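Local coordinates for protein CCR4-not transcription complex subunit 1 (Chaetomium thermophilum var. thermophilum DSM 1495, PDB 6H3Z) that probably serves as an adaptor within the CCR4-NOT core complex in mRNA deadenylation and transcriptional repression, represented here by a C-terminal MIF4G-like domain, at residues Leu138-Ile143 with Glu177-Leu182; Asn156-Met161 with Val197-Ala202. All coordinates share one frame; numbering follows the deposited sequence.

Interaction 1: Leu138-Ile143 with Glu177-Leu182; sequences LSLSLI and EQLMDL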
loop_
_atom_site.group_PDB
_atom_site.type_symbol
_atom_site.label_atom_id
_atom_site.label_comp_id
_atom_site.label_asym_id
_atom_site.label_seq_id
_atom_site.Cartn_x
_atom_site.Cartn_y
_atom_site.Cartn_z
ATOM N N LEU A 138 -3.560 -7.449 -2.946
ATOM C CA LEU A 138 -4.547 -7.605 -4.004
ATOM C C LEU A 138 -5.745 -6.676 -3.824
ATOM O O LEU A 138 -6.884 -7.132 -3.702
ATOM C CB LEU A 138 -4.963 -9.073 -4.206
ATOM C CG LEU A 138 -3.875 -10.065 -4.690
ATOM C CD1 LEU A 138 -4.508 -11.267 -5.282
ATOM C CD2 LEU A 138 -2.933 -9.448 -5.726
ATOM N N SER A 139 -5.450 -5.352 -3.854
ATOM C CA SER A 139 -6.305 -4.173 -3.747
ATOM C C SER A 139 -5.642 -3.110 -4.627
ATOM O O SER A 139 -4.550 -2.643 -4.310
ATOM C CB SER A 139 -6.386 -3.695 -2.292
ATOM O OG SER A 139 -7.068 -2.458 -2.122
ATOM N N LEU A 140 -6.275 -2.773 -5.757
ATOM C CA LEU A 140 -5.759 -1.783 -6.705
ATOM C C LEU A 140 -5.491 -0.421 -6.058
ATOM O O LEU A 140 -4.467 0.185 -6.354
ATOM C CB LEU A 140 -6.689 -1.621 -7.923
ATOM C CG LEU A 140 -6.820 -2.822 -8.872
ATOM C CD1 LEU A 140 -8.016 -2.672 -9.741
ATOM C CD2 LEU A 140 -5.578 -3.023 -9.730
ATOM N N SER A 141 -6.396 0.043 -5.167
ATOM C CA SER A 141 -6.241 1.321 -4.459
ATOM C C SER A 141 -5.002 1.327 -3.531
ATOM O O SER A 141 -4.346 2.371 -3.415
ATOM C CB SER A 141 -7.525 1.725 -3.732
ATOM O OG SER A 141 -8.218 0.605 -3.210
ATOM N N LEU A 142 -4.658 0.151 -2.927
ATOM C CA LEU A 142 -3.484 -0.032 -2.062
ATOM C C LEU A 142 -2.219 -0.005 -2.918
ATOM O O LEU A 142 -1.267 0.693 -2.558
ATOM C CB LEU A 142 -3.561 -1.334 -1.222
ATOM C CG LEU A 142 -2.378 -1.629 -0.270
ATOM C CD1 LEU A 142 -2.174 -0.513 0.750
ATOM C CD2 LEU A 142 -2.542 -2.965 0.432
ATOM N N ILE A 143 -2.207 -0.769 -4.046
ATOM C CA ILE A 143 -1.081 -0.816 -4.980
ATOM C C ILE A 143 -0.822 0.622 -5.423
ATOM O O ILE A 143 0.271 1.129 -5.211
ATOM C CB ILE A 143 -1.354 -1.738 -6.205
ATOM C CG1 ILE A 143 -1.669 -3.206 -5.809
ATOM C CG2 ILE A 143 -0.223 -1.649 -7.239
ATOM C CD1 ILE A 143 -0.608 -4.002 -5.317
ATOM N N GLU A 177 -5.910 -7.104 -15.638
ATOM C CA GLU A 177 -5.925 -6.066 -16.680
ATOM C C GLU A 177 -5.704 -4.701 -16.017
ATOM O O GLU A 177 -4.766 -3.973 -16.354
ATOM C CB GLU A 177 -7.288 -6.021 -17.385
ATOM C CG GLU A 177 -7.614 -7.144 -18.347
ATOM C CD GLU A 177 -8.871 -6.848 -19.153
ATOM O OE1 GLU A 177 -8.834 -5.897 -19.970
ATOM O OE2 GLU A 177 -9.904 -7.524 -18.931
ATOM N N GLN A 178 -6.561 -4.400 -15.030
ATOM C CA GLN A 178 -6.558 -3.174 -14.250
ATOM C C GLN A 178 -5.199 -2.880 -13.638
ATOM O O GLN A 178 -4.719 -1.747 -13.764
ATOM C CB GLN A 178 -7.675 -3.196 -13.196
ATOM C CG GLN A 178 -9.044 -2.798 -13.756
ATOM C CD GLN A 178 -10.078 -2.594 -12.675
ATOM O OE1 GLN A 178 -10.414 -1.456 -12.322
ATOM N NE2 GLN A 178 -10.607 -3.687 -12.115
ATOM N N LEU A 179 -4.556 -3.911 -13.039
ATOM C CA LEU A 179 -3.220 -3.793 -12.457
ATOM C C LEU A 179 -2.175 -3.448 -13.529
ATOM O O LEU A 179 -1.309 -2.620 -13.266
ATOM C CB LEU A 179 -2.812 -5.044 -11.664
ATOM C CG LEU A 179 -1.399 -4.974 -11.075
ATOM C CD1 LEU A 179 -1.270 -3.851 -10.074
ATOM C CD2 LEU A 179 -0.982 -6.266 -10.443
ATOM N N MET A 180 -2.282 -4.052 -14.734
ATOM C CA MET A 180 -1.366 -3.840 -15.851
ATOM C C MET A 180 -1.486 -2.451 -16.435
ATOM O O MET A 180 -0.472 -1.860 -16.774
ATOM C CB MET A 180 -1.595 -4.871 -16.940
ATOM C CG MET A 180 -1.371 -6.283 -16.493
ATOM S SD MET A 180 -1.431 -7.464 -17.861
ATOM C CE MET A 180 -2.857 -6.835 -18.852
ATOM N N ASP A 181 -2.712 -1.918 -16.569
ATOM C CA ASP A 181 -2.899 -0.544 -17.061
ATOM C C ASP A 181 -2.283 0.417 -16.032
ATOM O O ASP A 181 -1.704 1.451 -16.380
ATOM C CB ASP A 181 -4.400 -0.202 -17.237
ATOM C CG ASP A 181 -5.128 -0.901 -18.369
ATOM O OD1 ASP A 181 -4.534 -1.826 -18.984
ATOM O OD2 ASP A 181 -6.303 -0.544 -18.626
ATOM N N LEU A 182 -2.395 0.043 -14.762
ATOM C CA LEU A 182 -1.918 0.844 -13.668
ATOM C C LEU A 182 -0.395 0.904 -13.594
ATOM O O LEU A 182 0.123 1.988 -13.361
ATOM C CB LEU A 182 -2.570 0.350 -12.358
ATOM C CG LEU A 182 -2.163 0.943 -11.004
ATOM C CD1 LEU A 182 -2.453 2.417 -10.914
ATOM C CD2 LEU A 182 -2.884 0.224 -9.886
#

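Interaction 2: Asn156-Met161 with Val197-Ala202; sequences NIDMAM and VRSLEA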
loop_
_atom_site.group_PDB
_atom_site.type_symbol
_atom_site.label_atom_id
_atom_site.label_comp_id
_atom_site.label_asym_id
_atom_site.label_seq_id
_atom_site.Cartn_x
_atom_site.Cartn_y
_atom_site.Cartn_z
ATOM N N ASN A 156 5.581 -11.737 -5.356
ATOM C CA ASN A 156 4.542 -12.094 -4.385
ATOM C C ASN A 156 3.173 -11.744 -4.922
ATOM O O ASN A 156 2.282 -12.596 -4.878
ATOM C CB ASN A 156 4.763 -11.393 -3.044
ATOM C CG ASN A 156 5.848 -11.958 -2.173
ATOM O OD1 ASN A 156 6.627 -12.838 -2.565
ATOM N ND2 ASN A 156 5.923 -11.436 -0.960
ATOM N N ILE A 157 3.005 -10.499 -5.432
ATOM C CA ILE A 157 1.746 -10.015 -6.006
ATOM C C ILE A 157 1.348 -10.910 -7.193
ATOM O O ILE A 157 0.185 -11.328 -7.264
ATOM C CB ILE A 157 1.828 -8.489 -6.368
ATOM C CG1 ILE A 157 1.781 -7.617 -5.102
ATOM C CG2 ILE A 157 0.745 -8.052 -7.351
ATOM C CD1 ILE A 157 2.261 -6.210 -5.269
ATOM N N ASP A 158 2.329 -11.230 -8.098
ATOM C CA ASP A 158 2.118 -12.076 -9.283
ATOM C C ASP A 158 1.619 -13.440 -8.885
ATOM O O ASP A 158 0.613 -13.890 -9.425
ATOM C CB ASP A 158 3.393 -12.220 -10.130
ATOM C CG ASP A 158 3.236 -13.064 -11.388
ATOM O OD1 ASP A 158 2.145 -13.056 -11.973
ATOM O OD2 ASP A 158 4.240 -13.641 -11.846
ATOM N N MET A 159 2.304 -14.077 -7.923
ATOM C CA MET A 159 1.959 -15.397 -7.409
ATOM C C MET A 159 0.547 -15.462 -6.810
ATOM O O MET A 159 -0.147 -16.470 -6.968
ATOM C CB MET A 159 3.014 -15.854 -6.397
ATOM C CG MET A 159 4.318 -16.281 -7.028
ATOM S SD MET A 159 4.160 -17.527 -8.351
ATOM C CE MET A 159 3.633 -18.984 -7.402
ATOM N N ALA A 160 0.139 -14.373 -6.133
ATOM C CA ALA A 160 -1.151 -14.199 -5.474
ATOM C C ALA A 160 -2.300 -14.196 -6.470
ATOM O O ALA A 160 -3.278 -14.913 -6.251
ATOM C CB ALA A 160 -1.153 -12.913 -4.658
ATOM N N MET A 161 -2.183 -13.390 -7.556
ATOM C CA MET A 161 -3.187 -13.285 -8.615
ATOM C C MET A 161 -3.232 -14.594 -9.360
ATOM O O MET A 161 -4.318 -15.072 -9.654
ATOM C CB MET A 161 -2.854 -12.169 -9.605
ATOM C CG MET A 161 -2.726 -10.817 -8.994
ATOM S SD MET A 161 -1.848 -9.673 -10.115
ATOM C CE MET A 161 -3.181 -8.879 -10.806
ATOM N N VAL A 197 4.481 -13.000 -15.275
ATOM C CA VAL A 197 4.416 -14.237 -16.081
ATOM C C VAL A 197 3.349 -15.157 -15.588
ATOM O O VAL A 197 2.574 -15.666 -16.387
ATOM C CB VAL A 197 5.701 -15.117 -16.138
ATOM C CG1 VAL A 197 5.888 -15.732 -17.511
ATOM C CG2 VAL A 197 6.945 -14.420 -15.645
ATOM N N ARG A 198 3.408 -15.482 -14.291
ATOM C CA ARG A 198 2.548 -16.480 -13.682
ATOM C C ARG A 198 1.074 -16.132 -13.770
ATOM O O ARG A 198 0.268 -17.029 -14.046
ATOM C CB ARG A 198 2.994 -16.771 -12.241
ATOM C CG ARG A 198 4.443 -17.284 -12.134
ATOM C CD ARG A 198 4.703 -18.579 -12.902
ATOM N NE ARG A 198 4.008 -19.709 -12.293
ATOM C CZ ARG A 198 4.547 -20.508 -11.386
ATOM N NH1 ARG A 198 5.800 -20.323 -10.990
ATOM N NH2 ARG A 198 3.839 -21.495 -10.864
ATOM N N SER A 199 0.719 -14.836 -13.571
ATOM C CA SER A 199 -0.653 -14.343 -13.676
ATOM C C SER A 199 -1.115 -14.448 -15.121
ATOM O O SER A 199 -2.191 -14.984 -15.384
ATOM C CB SER A 199 -0.724 -12.900 -13.228
ATOM O OG SER A 199 -0.429 -12.835 -11.847
ATOM N N LEU A 200 -0.271 -13.985 -16.060
ATOM C CA LEU A 200 -0.516 -14.054 -17.491
ATOM C C LEU A 200 -0.848 -15.485 -17.919
ATOM O O LEU A 200 -1.839 -15.686 -18.617
ATOM C CB LEU A 200 0.703 -13.529 -18.257
ATOM C CG LEU A 200 0.728 -13.827 -19.751
ATOM C CD1 LEU A 200 -0.174 -12.866 -20.510
ATOM C CD2 LEU A 200 2.139 -13.800 -20.288
ATOM N N GLU A 201 -0.058 -16.472 -17.462
ATOM C CA GLU A 201 -0.261 -17.892 -17.781
ATOM C C GLU A 201 -1.575 -18.412 -17.234
ATOM O O GLU A 201 -2.368 -18.980 -18.000
ATOM C CB GLU A 201 0.909 -18.750 -17.298
ATOM C CG GLU A 201 2.197 -18.437 -18.031
ATOM C CD GLU A 201 3.281 -19.467 -17.858
ATOM O OE1 GLU A 201 3.278 -20.173 -16.822
ATOM O OE2 GLU A 201 4.104 -19.603 -18.790
ATOM N N ALA A 202 -1.820 -18.166 -15.925
ATOM C CA ALA A 202 -3.034 -18.534 -15.200
ATOM C C ALA A 202 -4.281 -17.993 -15.909
ATOM O O ALA A 202 -5.259 -18.731 -16.099
ATOM C CB ALA A 202 -2.964 -17.983 -13.781
#

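Interaction 1: Leu138-Ile143 with Glu177-Leu182
In the all-helical MIF4G-like domain of NOT1, helices 140-146 and 172-183 meet through L140 and I143 on the first and Q178, L179 and L182 on the second. The backbones come closest at L140 and L179, whose CA atoms lie 6.6 Å apart, and the junction is mainly apolar, burying 262 Å² over both sides. L140 supplies the largest share. Its CG stands anti to the carbonyl carbon (chi1 -67°), and the two methyls beyond it divide the work. L140 CD1 rests on the Q178 side chain, 3.5 Å from Q178 CB and 3.6 Å from Q178 CD, the two chains crossing at about a right angle, so that it packs against the aliphatic stem and the amide group together. L140 CD2 reaches the backbone of the facing helix, 3.6 Å from L179 N, and also touches L179 CB. An alanine at L140 would lack CG and both methyls, and would probably open a gap over L179 and leave the Q178 side chain freer to turn. One turn further on, I143 presents its CG2 branch, 3.7 Å from L179 CD1, again across side chains set near a right angle. I143 CG2 also borders L182 CD2 at 4.2 Å, and that leucine methyl lies against the backbone oxygen of L140 as well, with L140 O 3.9 Å from L182 CD2. Helix 154-166 adjoins this junction, while E177 and M180 pack on helix 214-225, where both touch F219.

Interaction 2: Asn156-Met161 with Val197-Ala202
The axes of segments 156-161 and 197-202 run nearly parallel, 7.7 Å apart at closest approach and inclined by 15°, with D158 and S199 bringing their CA atoms within 5.7 Å. In this helical-repeat packing of the MIF4G-like domain, the carboxylate of D158 on helix 154-166 is docked against the first turn of helix 197-209. Its CG lies anti to the backbone N (chi1 -179°), on a side chain that sets out toward the second helix. Three hydrogen bonds grip the group. D158 OD1 takes two of them: S199 OG donates at 2.6 Å to its anti lone pair, while S199 N approaches on the syn side at 2.8 Å, 23° out of the carboxylate plane. D158 OD2 receives R198 N through its syn lone pair at 3.2 Å, a longer bond. Because both oxygens are engaged, rotation of the carboxylate should be restrained, and its negative charge faces the amino end of a helix, which would probably stabilise it. S199 OG also lies against the aliphatic start of M161, 3.4 Å from M161 CB. M161 and S199 both touch L176 of the neighbouring helix 172-183, and further along helix 154-166 A202 packs on L165. The R198 side chain sets out toward D158 but bends away, leaving its guanidinium about perpendicular to the carboxylate and not in contact with it. M159, bent back toward the facing helix, instead places SD 3.8 Å from R198 CG and over one guanidinium face, offset toward the rim.

In the fold
Interactions 1 and 2 have centres 13 Å apart and form one continuous packed region. Their segments alternate along the chain, and helix 154-166, which follows helix 140-146 and precedes helix 172-183, brings them together. M161 joins them: M161 CE lies 3.4 Å from L179 CD2, and M161 CG lies 3.5 Å from L138 CD2. I157 adds a second link, with I157 CD1 3.6 Å from I143 CD1. The mainly apolar junction of 138-143 with 177-182 thus leads, through M161, to the polar one at D158 and S199. The sodium ion is bound at A43 and A46, residues belonging to neither contact.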